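Local coordinates for protein PAN2-PAN3 deadenylation complex catalytic subunit pan2 (Neurospora crassa, PDB 4CZW) that probably shortens the poly(A) tails of mRNA as the catalytic, exonuclease-bearing subunit of the PAN2-PAN3 deadenylation complex, at residues A[130-133]-A[134-138]; A[169-172]-A[173-176]; A[188-191]-A[192-195]; A[224-227]-A[228-231]; A[243-246]-A[247-250]. One frame throughout, in Å; residues are numbered along the deposited sequence.

In the fold
All five contacts are local and fall within the ubiquitin-specific-protease-like part of this fragment, which is predicted to be catalytically inactive and to act as a scaffold; none belongs to the exonuclease part. Interactions 3 and 5 form one unit: their centres lie 9 Å apart, both reach the same four-stranded antiparallel sheet, and each supplies two cysteines to one zinc ion. Interactions 2 and 4 are helix starts, 33 Å apart between centres. Interaction 2 is near the other zinc site, with the side chain of Pro172 about 9 Å from that of His70. Interaction 1, the first two turns of helix 130-149, has its nearest atoms about 12 Å from those of both helix starts.

Interaction 1 of 5, residues A[130-133]-A[134-138]; sequences PSTL and VKNLT
Pro130 O accepts from Val134 N at 2.9 Å and Thr132 O from Asn136 N at 3.1 Å (N-H...O 168°), and with the matching bonds from Lys135 N to Ser131 O and from Leu137 N to Leu133 O these make the regular four-residue spacing at the start of helix 130-149. Along one side of the helix Thr132 and Asn136 lie side by side and point the same way, with Thr132 CG2 3.9 Å from Asn136 ND2. That amide nitrogen is committed to Gly119 O, a hydrogen bond that ties the helix to a preceding loop. The torsion of Asn136 (chi1 -65°) sets CG opposite the carbonyl carbon and turns the amide back over the preceding turn, CG being 3.3 Å from Thr132 O. An alanine here would end before the amide and is likely to leave Gly119 O without this donor and the methyl of Thr132 without its neighbour. Lys135, extended beyond CG, runs its aliphatic part past Ser131 O, while its NZ makes a long, weak ion pair with Glu272. Leu133 packs against Tyr49, Glu122 and Ala125. Val134, also buried, touches Leu53 of helix 51-58, Val388 of strand 385-394 and Leu342 of strand 339-347, which places this start of the helix between a neighbouring helix and two sheet strands.

Interaction 2 of 5, residues A[169-172]-A[173-176]; sequences PPNP and LDLV
Asn171 caps the N-terminus of helix 172-180, its side chain accepting from Asp174 N, the amide three residues on. From CB the chain turns at chi1 68°, which places CG between the backbone N and the carbonyl carbon and folds the amide over the helix start. CG carries the amide alongside the carboxylate of Asp174. Of the two branches, OD1 accepts from Asp174 N at 3.2 Å in a fairly straight bond (N-H...O 162°), although the donor sits well above the amide plane; OD1 also lies 3.4 Å from Leu173 CB. The other branch, ND2, is directed at Asp174 OD2, where the modelled separation is too short to be trusted at this resolution. Amide and carboxylate are turned nearly perpendicular, their planes 79° apart. Behind the cap the backbone takes over, with Leu175 N bonded to Asn171 O and Val176 N to Pro172 O. Pro172 and Val176 both touch Tyr149 of helix 130-149. The residue before the cap and the fourth after it close the arrangement as a hydrophobic staple, Pro170 CG resting 4.1 Å from Leu175 CD1.

Interaction 3 of 5, residues A[188-191]-A[192-195]; sequences IKCM and HCQH. With ZN (zinc ion), chain C.
The flat carboxamide of Gln194 folds back toward the strand end: its NE2 meets the carbonyl of Met191 and its OE1 the chain of Lys189. NE2 donates weakly to Met191 O at 3.3 Å, a bent bond, and a second bond, longer and also weak, runs from the same nitrogen to His192 O within the turn. On the other branch OE1 lies 3.7 Å from Lys189 CD, the two side chains crossing at a slant. A bend at chi2 (-52°) brings the amide back in this way, even though the CB of Gln194 points away. Met191 is built as selenomethionine. The turn is a CxxC zinc knuckle, one half of the four-cysteine site in the ribbon-like, finger part of the ubiquitin-specific-protease fold. Cys190 SG binds the zinc ion at 2.3 Å and Cys193 SG at 2.2 Å; Cys245 and Cys248 complete the site. Cys190 SG also accepts from His192 N at 3.4 Å and, weakly, from Cys193 N, as backbone amides characteristically do for the first thiolate of a knuckle; such donors would probably temper its negative charge. The two metal-binding side chains differ in their approach, Cys190 SG being anti to its own backbone nitrogen while Cys193 SG tucks between nitrogen and carbonyl carbon (chi1 64°). Cys190 N donates to His195 O at 2.8 Å, closing the loop where strand 183-190 hands over to strand 196-201.

Interaction 4 of 5, residues A[224-227]-A[228-231]; sequences RITF and SQVL
Thr226 and Gln229 bind each other reciprocally at the start of helix 227-235. Thr226 N donates to Gln229 OE1 at 3.1 Å in a nearly straight bond (N-H...O 170°), coming in from above the amide plane (55° out of it). In return Gln229 N gives weak bonds to Thr226 OG1 at 3.3 Å and to the backbone O of the same residue. The hydroxyl can serve because a first torsion of 66° sets OG1 between the backbone nitrogen and the carbonyl carbon, over the first turn; there Thr226 OG1 also lies 3.2 Å from Gln229 CG, the two side chains meeting at a slant. The rest of the polar backbone follows the helix: Thr226 O accepts from Val230 N at 3.2 Å as well, and Phe227 O takes Leu231 N at 2.9 Å. Ahead of the cap, Ile225 O is satisfied by the indole NE1 of Trp287. Ser228 OG finds its partner in Glu305 OE1, binding the helix start to strand 300-305. Apolar groups flank these bonds. Phe227 CE2 and Leu231 CD2 lie 4.4 Å apart, and both residues continue onto Leu269 of strand 266-270, so that this side of the helix is laid against the sheet. Ile225 CG2 meets Val230 CG2 at 4.2 Å, a contact between the residue before the N-cap and the fourth after it. The whole is a capping box with its hydrophobic staple, a classic way of starting an alpha-helix.

Interaction 5 of 5, residues A[243-246]-A[247-250]; sequences GYCT and KCQR. With ZN (zinc ion), chain C.
Tyr244 brings its ring up to the backbone of Gln249 and Arg250 where a CxxC zinc knuckle, with a G1 beta bulge, joins strand 238-245 to strand 250-262. With CG opposite the backbone nitrogen (chi1 -168°), the ring reaches back across the returning chain: Tyr244 CE1 lies 3.7 Å from Arg250 CA, CZ is 3.5 Å from Gln249 C, and Arg250 O sits over one face, offset toward the rim. Tyr251 adds an edge-to-face ring contact to Tyr244. In the bulge Gln249 and Arg250 together face Cys245, whose backbone N donates to Arg250 O at 2.9 Å; the return bond, Arg250 N to Cys245 O, is weak. Gln249 takes a left-handed backbone conformation, the kind found at the first position of a G1 bulge. The two cysteines bring their sulfurs to the zinc ion by different rotations: Cys245 sends SG out opposite its amide nitrogen, and Cys248 (chi1 48°) bends SG back over its own backbone. Lys247 N gives a weak bond to Cys245 SG, and the extended side chain of Lys247 leads off to touch Cys193 and His195 of the partner knuckle. Cys190 and Cys193 from that turn fill the other two positions round the metal, in the finger region of the fold. Cys245 SG and Cys248 SG each bind the zinc ion at 2.3 Å, and Cys245 SG lies 3.7 Å from Cys248 SG.

Interaction 1 of 5, residues A[130-133]-A[134-138]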
loop_
_atom_site.group_PDB
_atom_site.type_symbol
_atom_site.label_atom_id
_atom_site.label_comp_id
_atom_site.label_asym_id
_atom_site.label_seq_id
_atom_site.Cartn_x
_atom_site.Cartn_y
_atom_site.Cartn_z
ATOM N N PRO A 130 -7.882 -15.418 -8.507
ATOM C CA PRO A 130 -7.677 -14.100 -7.891
ATOM C C PRO A 130 -8.588 -13.851 -6.691
ATOM O O PRO A 130 -8.145 -13.286 -5.691
ATOM C CB PRO A 130 -8.007 -13.132 -9.029
ATOM C CG PRO A 130 -7.681 -13.893 -10.262
ATOM C CD PRO A 130 -8.047 -15.321 -9.968
ATOM N N SER A 131 -9.843 -14.277 -6.797
ATOM C CA SER A 131 -10.805 -14.116 -5.713
ATOM C C SER A 131 -10.372 -14.891 -4.472
ATOM O O SER A 131 -10.504 -14.406 -3.350
ATOM C CB SER A 131 -12.194 -14.570 -6.161
ATOM O OG SER A 131 -12.181 -15.933 -6.547
ATOM N N THR A 132 -9.852 -16.096 -4.680
ATOM C CA THR A 132 -9.356 -16.914 -3.579
ATOM C C THR A 132 -8.064 -16.327 -3.019
ATOM O O THR A 132 -7.849 -16.310 -1.806
ATOM C CB THR A 132 -9.110 -18.369 -4.019
ATOM O OG1 THR A 132 -10.314 -18.914 -4.571
ATOM C CG2 THR A 132 -8.669 -19.219 -2.838
ATOM N N LEU A 133 -7.209 -15.845 -3.916
ATOM C CA LEU A 133 -5.933 -15.255 -3.530
ATOM C C LEU A 133 -6.115 -14.012 -2.663
ATOM O O LEU A 133 -5.394 -13.822 -1.684
ATOM C CB LEU A 133 -5.110 -14.905 -4.773
ATOM C CG LEU A 133 -4.497 -16.068 -5.553
ATOM C CD1 LEU A 133 -3.890 -15.579 -6.860
ATOM C CD2 LEU A 133 -3.450 -16.778 -4.709
ATOM N N VAL A 134 -7.082 -13.174 -3.023
ATOM C CA VAL A 134 -7.316 -11.929 -2.298
ATOM C C VAL A 134 -8.048 -12.195 -0.980
ATOM O O VAL A 134 -7.957 -11.404 -0.042
ATOM C CB VAL A 134 -8.112 -10.915 -3.155
ATOM C CG1 VAL A 134 -9.563 -11.341 -3.304
ATOM C CG2 VAL A 134 -8.022 -9.518 -2.557
ATOM N N LYS A 135 -8.762 -13.315 -0.913
ATOM C CA LYS A 135 -9.389 -13.746 0.332
ATOM C C LYS A 135 -8.322 -14.122 1.345
ATOM O O LYS A 135 -8.345 -13.671 2.490
ATOM C CB LYS A 135 -10.322 -14.933 0.097
ATOM C CG LYS A 135 -11.688 -14.560 -0.438
ATOM C CD LYS A 135 -12.503 -15.799 -0.758
ATOM C CE LYS A 135 -13.847 -15.432 -1.356
ATOM N NZ LYS A 135 -14.607 -16.642 -1.764
ATOM N N ASN A 136 -7.389 -14.958 0.904
ATOM C CA ASN A 136 -6.283 -15.395 1.741
ATOM C C ASN A 136 -5.399 -14.228 2.154
ATOM O O ASN A 136 -4.964 -14.147 3.302
ATOM C CB ASN A 136 -5.451 -16.454 1.014
ATOM C CG ASN A 136 -6.228 -17.730 0.757
ATOM O OD1 ASN A 136 -7.141 -18.076 1.507
ATOM N ND2 ASN A 136 -5.870 -18.439 -0.307
ATOM N N LEU A 137 -5.144 -13.322 1.215
ATOM C CA LEU A 137 -4.297 -12.165 1.479
ATOM C C LEU A 137 -4.922 -11.237 2.513
ATOM O O LEU A 137 -4.225 -10.697 3.371
ATOM C CB LEU A 137 -4.025 -11.393 0.188
ATOM C CG LEU A 137 -3.126 -10.166 0.344
ATOM C CD1 LEU A 137 -1.727 -10.574 0.784
ATOM C CD2 LEU A 137 -3.080 -9.378 -0.949
ATOM N N THR A 138 -6.236 -11.057 2.423
ATOM C CA THR A 138 -6.965 -10.222 3.370
ATOM C C THR A 138 -6.798 -10.757 4.789
ATOM O O THR A 138 -6.587 -9.995 5.732
ATOM C CB THR A 138 -8.465 -10.150 3.024
ATOM O OG1 THR A 138 -8.624 -9.718 1.667
ATOM C CG2 THR A 138 -9.183 -9.179 3.950
#

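Interaction 2 of 5, residues A[169-172]-A[173-176]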
loop_
_atom_site.group_PDB
_atom_site.type_symbol
_atom_site.label_atom_id
_atom_site.label_comp_id
_atom_site.label_asym_id
_atom_site.label_seq_id
_atom_site.Cartn_x
_atom_site.Cartn_y
_atom_site.Cartn_z
ATOM N N PRO A 169 -3.929 7.348 27.125
ATOM C CA PRO A 169 -3.506 6.729 25.863
ATOM C C PRO A 169 -3.435 5.207 25.962
ATOM O O PRO A 169 -2.778 4.683 26.862
ATOM C CB PRO A 169 -2.116 7.330 25.622
ATOM C CG PRO A 169 -1.654 7.782 26.968
ATOM C CD PRO A 169 -2.891 8.236 27.677
ATOM N N PRO A 170 -4.110 4.504 25.041
ATOM C CA PRO A 170 -4.163 3.039 25.042
ATOM C C PRO A 170 -2.852 2.401 24.599
ATOM O O PRO A 170 -2.078 3.026 23.874
ATOM C CB PRO A 170 -5.278 2.733 24.039
ATOM C CG PRO A 170 -5.230 3.879 23.089
ATOM C CD PRO A 170 -4.876 5.081 23.922
ATOM N N ASN A 171 -2.610 1.168 25.034
ATOM C CA ASN A 171 -1.432 0.426 24.605
ATOM C C ASN A 171 -1.726 -0.335 23.314
ATOM O O ASN A 171 -2.856 -0.773 23.098
ATOM C CB ASN A 171 -0.969 -0.533 25.706
ATOM C CG ASN A 171 -1.945 -1.666 25.942
ATOM O OD1 ASN A 171 -1.829 -2.734 25.340
ATOM N ND2 ASN A 171 -2.912 -1.441 26.822
ATOM N N PRO A 172 -0.708 -0.480 22.446
ATOM C CA PRO A 172 -0.835 -1.098 21.119
ATOM C C PRO A 172 -1.559 -2.446 21.099
ATOM O O PRO A 172 -2.344 -2.687 20.183
ATOM C CB PRO A 172 0.622 -1.272 20.685
ATOM C CG PRO A 172 1.328 -0.148 21.344
ATOM C CD PRO A 172 0.656 0.029 22.680
ATOM N N LEU A 173 -1.303 -3.300 22.086
ATOM C CA LEU A 173 -1.890 -4.638 22.109
ATOM C C LEU A 173 -3.413 -4.581 22.195
ATOM O O LEU A 173 -4.111 -5.254 21.436
ATOM C CB LEU A 173 -1.323 -5.452 23.279
ATOM C CG LEU A 173 -1.567 -6.965 23.275
ATOM C CD1 LEU A 173 -0.388 -7.688 23.908
ATOM C CD2 LEU A 173 -2.857 -7.331 24.000
ATOM N N ASP A 174 -3.922 -3.777 23.122
ATOM C CA ASP A 174 -5.363 -3.632 23.296
ATOM C C ASP A 174 -5.982 -2.881 22.125
ATOM O O ASP A 174 -7.120 -3.144 21.734
ATOM C CB ASP A 174 -5.677 -2.904 24.605
ATOM C CG ASP A 174 -5.050 -3.573 25.809
ATOM O OD1 ASP A 174 -4.787 -4.792 25.747
ATOM O OD2 ASP A 174 -4.821 -2.878 26.822
ATOM N N LEU A 175 -5.222 -1.945 21.566
ATOM C CA LEU A 175 -5.727 -1.080 20.509
ATOM C C LEU A 175 -5.912 -1.825 19.191
ATOM O O LEU A 175 -6.977 -1.761 18.581
ATOM C CB LEU A 175 -4.792 0.110 20.304
ATOM C CG LEU A 175 -5.374 1.201 19.408
ATOM C CD1 LEU A 175 -6.709 1.655 19.972
ATOM C CD2 LEU A 175 -4.413 2.369 19.276
ATOM N N VAL A 176 -4.870 -2.532 18.758
ATOM C CA VAL A 176 -4.912 -3.256 17.492
ATOM C C VAL A 176 -5.945 -4.383 17.548
ATOM O O VAL A 176 -6.465 -4.817 16.519
ATOM C CB VAL A 176 -3.522 -3.831 17.122
ATOM C CG1 VAL A 176 -3.137 -4.971 18.056
ATOM C CG2 VAL A 176 -3.495 -4.289 15.670
#

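Interaction 3 of 5, residues A[188-191]-A[192-195]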
loop_
_atom_site.group_PDB
_atom_site.type_symbol
_atom_site.label_atom_id
_atom_site.label_comp_id
_atom_site.label_asym_id
_atom_site.label_seq_id
_atom_site.Cartn_x
_atom_site.Cartn_y
_atom_site.Cartn_z
ATOM N N ILE A 188 -18.323 -24.319 25.238
ATOM C CA ILE A 188 -18.620 -25.722 24.981
ATOM C C ILE A 188 -19.345 -26.348 26.168
ATOM O O ILE A 188 -18.749 -26.585 27.219
ATOM C CB ILE A 188 -17.339 -26.519 24.682
ATOM C CG1 ILE A 188 -16.565 -25.865 23.535
ATOM C CG2 ILE A 188 -17.676 -27.964 24.353
ATOM C CD1 ILE A 188 -15.276 -26.572 23.185
ATOM N N LYS A 189 -20.636 -26.611 25.993
ATOM C CA LYS A 189 -21.455 -27.159 27.066
ATOM C C LYS A 189 -21.845 -28.610 26.805
ATOM O O LYS A 189 -22.383 -28.937 25.747
ATOM C CB LYS A 189 -22.713 -26.311 27.260
ATOM C CG LYS A 189 -23.699 -26.887 28.266
ATOM C CD LYS A 189 -24.986 -26.078 28.318
ATOM C CE LYS A 189 -24.736 -24.662 28.809
ATOM N NZ LYS A 189 -25.999 -23.882 28.926
ATOM N N CYS A 190 -21.568 -29.477 27.773
ATOM C CA CYS A 190 -22.034 -30.856 27.719
ATOM C C CYS A 190 -23.551 -30.874 27.852
ATOM O O CYS A 190 -24.103 -30.277 28.772
ATOM C CB CYS A 190 -21.385 -31.697 28.822
ATOM S SG CYS A 190 -22.013 -33.393 28.958
HETATM N N MSE A 191 -24.226 -31.553 26.932
HETATM C CA MSE A 191 -25.684 -31.562 26.927
HETATM C C MSE A 191 -26.264 -32.584 27.902
HETATM O O MSE A 191 -27.474 -32.809 27.926
HETATM C CB MSE A 191 -26.209 -31.829 25.515
HETATM C CG MSE A 191 -25.832 -30.756 24.506
HETATM SE SE MSE A 191 -26.659 -31.039 22.766
HETATM C CE MSE A 191 -28.529 -30.914 23.301
ATOM N N HIS A 192 -25.404 -33.196 28.712
ATOM C CA HIS A 192 -25.857 -34.168 29.700
ATOM C C HIS A 192 -25.772 -33.605 31.117
ATOM O O HIS A 192 -26.783 -33.501 31.811
ATOM C CB HIS A 192 -25.043 -35.459 29.602
ATOM C CG HIS A 192 -25.586 -36.580 30.434
ATOM N ND1 HIS A 192 -26.768 -37.223 30.136
ATOM C CD2 HIS A 192 -25.111 -37.169 31.557
ATOM C CE1 HIS A 192 -26.997 -38.162 31.038
ATOM N NE2 HIS A 192 -26.006 -38.149 31.911
ATOM N N CYS A 193 -24.564 -33.244 31.541
ATOM C CA CYS A 193 -24.349 -32.731 32.891
ATOM C C CYS A 193 -24.260 -31.208 32.916
ATOM O O CYS A 193 -23.953 -30.613 33.950
ATOM C CB CYS A 193 -23.081 -33.335 33.498
ATOM S SG CYS A 193 -21.557 -32.889 32.642
ATOM N N GLN A 194 -24.522 -30.589 31.767
ATOM C CA GLN A 194 -24.575 -29.132 31.633
ATOM C C GLN A 194 -23.275 -28.436 32.046
ATOM O O GLN A 194 -23.285 -27.265 32.423
ATOM C CB GLN A 194 -25.745 -28.568 32.446
ATOM C CG GLN A 194 -27.062 -29.290 32.209
ATOM C CD GLN A 194 -27.418 -29.388 30.738
ATOM O OE1 GLN A 194 -27.305 -28.414 29.993
ATOM N NE2 GLN A 194 -27.849 -30.570 30.311
ATOM N N HIS A 195 -22.161 -29.157 31.962
ATOM C CA HIS A 195 -20.858 -28.589 32.295
ATOM C C HIS A 195 -20.324 -27.749 31.141
ATOM O O HIS A 195 -20.409 -28.150 29.980
ATOM C CB HIS A 195 -19.862 -29.694 32.647
ATOM C CG HIS A 195 -18.489 -29.190 32.969
ATOM N ND1 HIS A 195 -18.232 -28.370 34.046
ATOM C CD2 HIS A 195 -17.299 -29.387 32.353
ATOM C CE1 HIS A 195 -16.942 -28.084 34.082
ATOM N NE2 HIS A 195 -16.354 -28.690 33.066
HETATM ZN ZN ZN C . -20.773 -33.982 30.839
#

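Interaction 4 of 5, residues A[224-227]-A[228-231]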
loop_
_atom_site.group_PDB
_atom_site.type_symbol
_atom_site.label_atom_id
_atom_site.label_comp_id
_atom_site.label_asym_id
_atom_site.label_seq_id
_atom_site.Cartn_x
_atom_site.Cartn_y
_atom_site.Cartn_z
ATOM N N ARG A 224 -36.724 -12.879 0.881
ATOM C CA ARG A 224 -36.473 -11.707 1.718
ATOM C C ARG A 224 -35.277 -11.913 2.643
ATOM O O ARG A 224 -35.322 -11.565 3.822
ATOM C CB ARG A 224 -37.717 -11.346 2.534
ATOM C CG ARG A 224 -38.870 -10.814 1.697
ATOM C CD ARG A 224 -40.037 -10.375 2.568
ATOM N NE ARG A 224 -41.096 -9.749 1.782
ATOM C CZ ARG A 224 -42.223 -9.267 2.296
ATOM N NH1 ARG A 224 -42.444 -9.339 3.600
ATOM N NH2 ARG A 224 -43.131 -8.713 1.503
ATOM N N ILE A 225 -34.208 -12.484 2.096
ATOM C CA ILE A 225 -32.965 -12.654 2.836
ATOM C C ILE A 225 -32.136 -11.378 2.737
ATOM O O ILE A 225 -31.790 -10.940 1.641
ATOM C CB ILE A 225 -32.145 -13.843 2.304
ATOM C CG1 ILE A 225 -33.058 -15.035 2.011
ATOM C CG2 ILE A 225 -31.051 -14.221 3.292
ATOM C CD1 ILE A 225 -32.345 -16.208 1.373
ATOM N N THR A 226 -31.823 -10.781 3.883
ATOM C CA THR A 226 -31.108 -9.509 3.902
ATOM C C THR A 226 -29.624 -9.689 4.205
ATOM O O THR A 226 -29.197 -10.744 4.676
ATOM C CB THR A 226 -31.712 -8.541 4.935
ATOM O OG1 THR A 226 -31.518 -9.062 6.256
ATOM C CG2 THR A 226 -33.199 -8.354 4.682
ATOM N N PHE A 227 -28.843 -8.647 3.929
ATOM C CA PHE A 227 -27.409 -8.660 4.192
ATOM C C PHE A 227 -27.128 -8.687 5.690
ATOM O O PHE A 227 -26.147 -9.282 6.138
ATOM C CB PHE A 227 -26.736 -7.444 3.548
ATOM C CG PHE A 227 -25.279 -7.301 3.892
ATOM C CD1 PHE A 227 -24.323 -8.064 3.243
ATOM C CD2 PHE A 227 -24.866 -6.397 4.860
ATOM C CE1 PHE A 227 -22.983 -7.934 3.556
ATOM C CE2 PHE A 227 -23.528 -6.264 5.177
ATOM C CZ PHE A 227 -22.585 -7.032 4.525
ATOM N N SER A 228 -27.996 -8.036 6.458
ATOM C CA SER A 228 -27.863 -7.994 7.909
ATOM C C SER A 228 -27.979 -9.392 8.509
ATOM O O SER A 228 -27.284 -9.727 9.469
ATOM C CB SER A 228 -28.919 -7.068 8.517
ATOM O OG SER A 228 -28.768 -5.741 8.045
ATOM N N GLN A 229 -28.859 -10.204 7.931
ATOM C CA GLN A 229 -29.052 -11.577 8.382
ATOM C C GLN A 229 -27.862 -12.456 8.011
ATOM O O GLN A 229 -27.459 -13.329 8.781
ATOM C CB GLN A 229 -30.339 -12.155 7.788
ATOM C CG GLN A 229 -31.610 -11.505 8.309
ATOM C CD GLN A 229 -32.832 -11.884 7.496
ATOM O OE1 GLN A 229 -32.716 -12.409 6.388
ATOM N NE2 GLN A 229 -34.013 -11.620 8.044
ATOM N N VAL A 230 -27.306 -12.222 6.827
ATOM C CA VAL A 230 -26.151 -12.977 6.355
ATOM C C VAL A 230 -24.914 -12.639 7.186
ATOM O O VAL A 230 -24.117 -13.517 7.521
ATOM C CB VAL A 230 -25.874 -12.703 4.861
ATOM C CG1 VAL A 230 -24.570 -13.348 4.423
ATOM C CG2 VAL A 230 -27.031 -13.208 4.011
ATOM N N LEU A 231 -24.770 -11.363 7.527
ATOM C CA LEU A 231 -23.669 -10.911 8.372
ATOM C C LEU A 231 -23.768 -11.513 9.771
ATOM O O LEU A 231 -22.773 -11.981 10.327
ATOM C CB LEU A 231 -23.651 -9.384 8.456
ATOM C CG LEU A 231 -22.634 -8.771 9.420
ATOM C CD1 LEU A 231 -21.224 -9.214 9.068
ATOM C CD2 LEU A 231 -22.737 -7.256 9.415
#

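Interaction 5 of 5, residues A[243-246]-A[247-250]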
loop_
_atom_site.group_PDB
_atom_site.type_symbol
_atom_site.label_atom_id
_atom_site.label_comp_id
_atom_site.label_asym_id
_atom_site.label_seq_id
_atom_site.Cartn_x
_atom_site.Cartn_y
_atom_site.Cartn_z
ATOM N N GLY A 243 -18.205 -35.195 21.691
ATOM C CA GLY A 243 -16.894 -35.012 22.281
ATOM C C GLY A 243 -16.865 -35.481 23.719
ATOM O O GLY A 243 -17.911 -35.659 24.345
ATOM N N TYR A 244 -15.663 -35.680 24.249
ATOM C CA TYR A 244 -15.504 -36.181 25.607
ATOM C C TYR A 244 -15.824 -35.105 26.638
ATOM O O TYR A 244 -15.518 -33.930 26.439
ATOM C CB TYR A 244 -14.081 -36.702 25.819
ATOM C CG TYR A 244 -13.904 -37.497 27.093
ATOM C CD1 TYR A 244 -14.213 -38.850 27.135
ATOM C CD2 TYR A 244 -13.424 -36.898 28.251
ATOM C CE1 TYR A 244 -14.053 -39.585 28.294
ATOM C CE2 TYR A 244 -13.261 -37.625 29.416
ATOM C CZ TYR A 244 -13.578 -38.968 29.432
ATOM O OH TYR A 244 -13.418 -39.697 30.587
ATOM N N CYS A 245 -16.447 -35.514 27.738
ATOM C CA CYS A 245 -16.708 -34.607 28.849
ATOM C C CYS A 245 -15.982 -35.082 30.101
ATOM O O CYS A 245 -16.174 -36.212 30.550
ATOM C CB CYS A 245 -18.208 -34.491 29.124
ATOM S SG CYS A 245 -18.605 -33.372 30.489
ATOM N N THR A 246 -15.149 -34.212 30.660
ATOM C CA THR A 246 -14.323 -34.568 31.806
ATOM C C THR A 246 -15.145 -34.805 33.070
ATOM O O THR A 246 -14.724 -35.544 33.960
ATOM C CB THR A 246 -13.271 -33.480 32.095
ATOM O OG1 THR A 246 -13.926 -32.224 32.309
ATOM C CG2 THR A 246 -12.309 -33.349 30.926
ATOM N N LYS A 247 -16.318 -34.183 33.149
ATOM C CA LYS A 247 -17.145 -34.294 34.345
ATOM C C LYS A 247 -17.831 -35.656 34.436
ATOM O O LYS A 247 -17.613 -36.399 35.393
ATOM C CB LYS A 247 -18.192 -33.179 34.387
ATOM C CG LYS A 247 -18.910 -33.074 35.724
ATOM C CD LYS A 247 -19.910 -31.930 35.745
ATOM C CE LYS A 247 -20.610 -31.843 37.093
ATOM N NZ LYS A 247 -21.655 -30.783 37.117
ATOM N N CYS A 248 -18.655 -35.984 33.445
ATOM C CA CYS A 248 -19.369 -37.258 33.455
ATOM C C CYS A 248 -18.551 -38.373 32.801
ATOM O O CYS A 248 -19.072 -39.455 32.526
ATOM C CB CYS A 248 -20.735 -37.120 32.772
ATOM S SG CYS A 248 -20.732 -36.278 31.174
ATOM N N GLN A 249 -17.274 -38.090 32.553
ATOM C CA GLN A 249 -16.289 -39.107 32.174
ATOM C C GLN A 249 -16.643 -39.932 30.939
ATOM O O GLN A 249 -16.289 -41.109 30.858
ATOM C CB GLN A 249 -16.052 -40.054 33.354
ATOM C CG GLN A 249 -15.293 -39.432 34.513
ATOM C CD GLN A 249 -13.799 -39.381 34.268
ATOM O OE1 GLN A 249 -13.233 -38.315 34.026
ATOM N NE2 GLN A 249 -13.149 -40.537 34.333
ATOM N N ARG A 250 -17.330 -39.325 29.976
ATOM C CA ARG A 250 -17.677 -40.031 28.746
ATOM C C ARG A 250 -17.977 -39.081 27.593
ATOM O O ARG A 250 -18.147 -37.878 27.790
ATOM C CB ARG A 250 -18.874 -40.956 28.980
ATOM C CG ARG A 250 -20.138 -40.244 29.424
ATOM C CD ARG A 250 -21.297 -41.220 29.540
ATOM N NE ARG A 250 -21.577 -41.883 28.270
ATOM C CZ ARG A 250 -22.501 -42.823 28.104
ATOM N NH1 ARG A 250 -23.239 -43.218 29.132
ATOM N NH2 ARG A 250 -22.687 -43.370 26.910
HETATM ZN ZN ZN C . -20.773 -33.982 30.839
#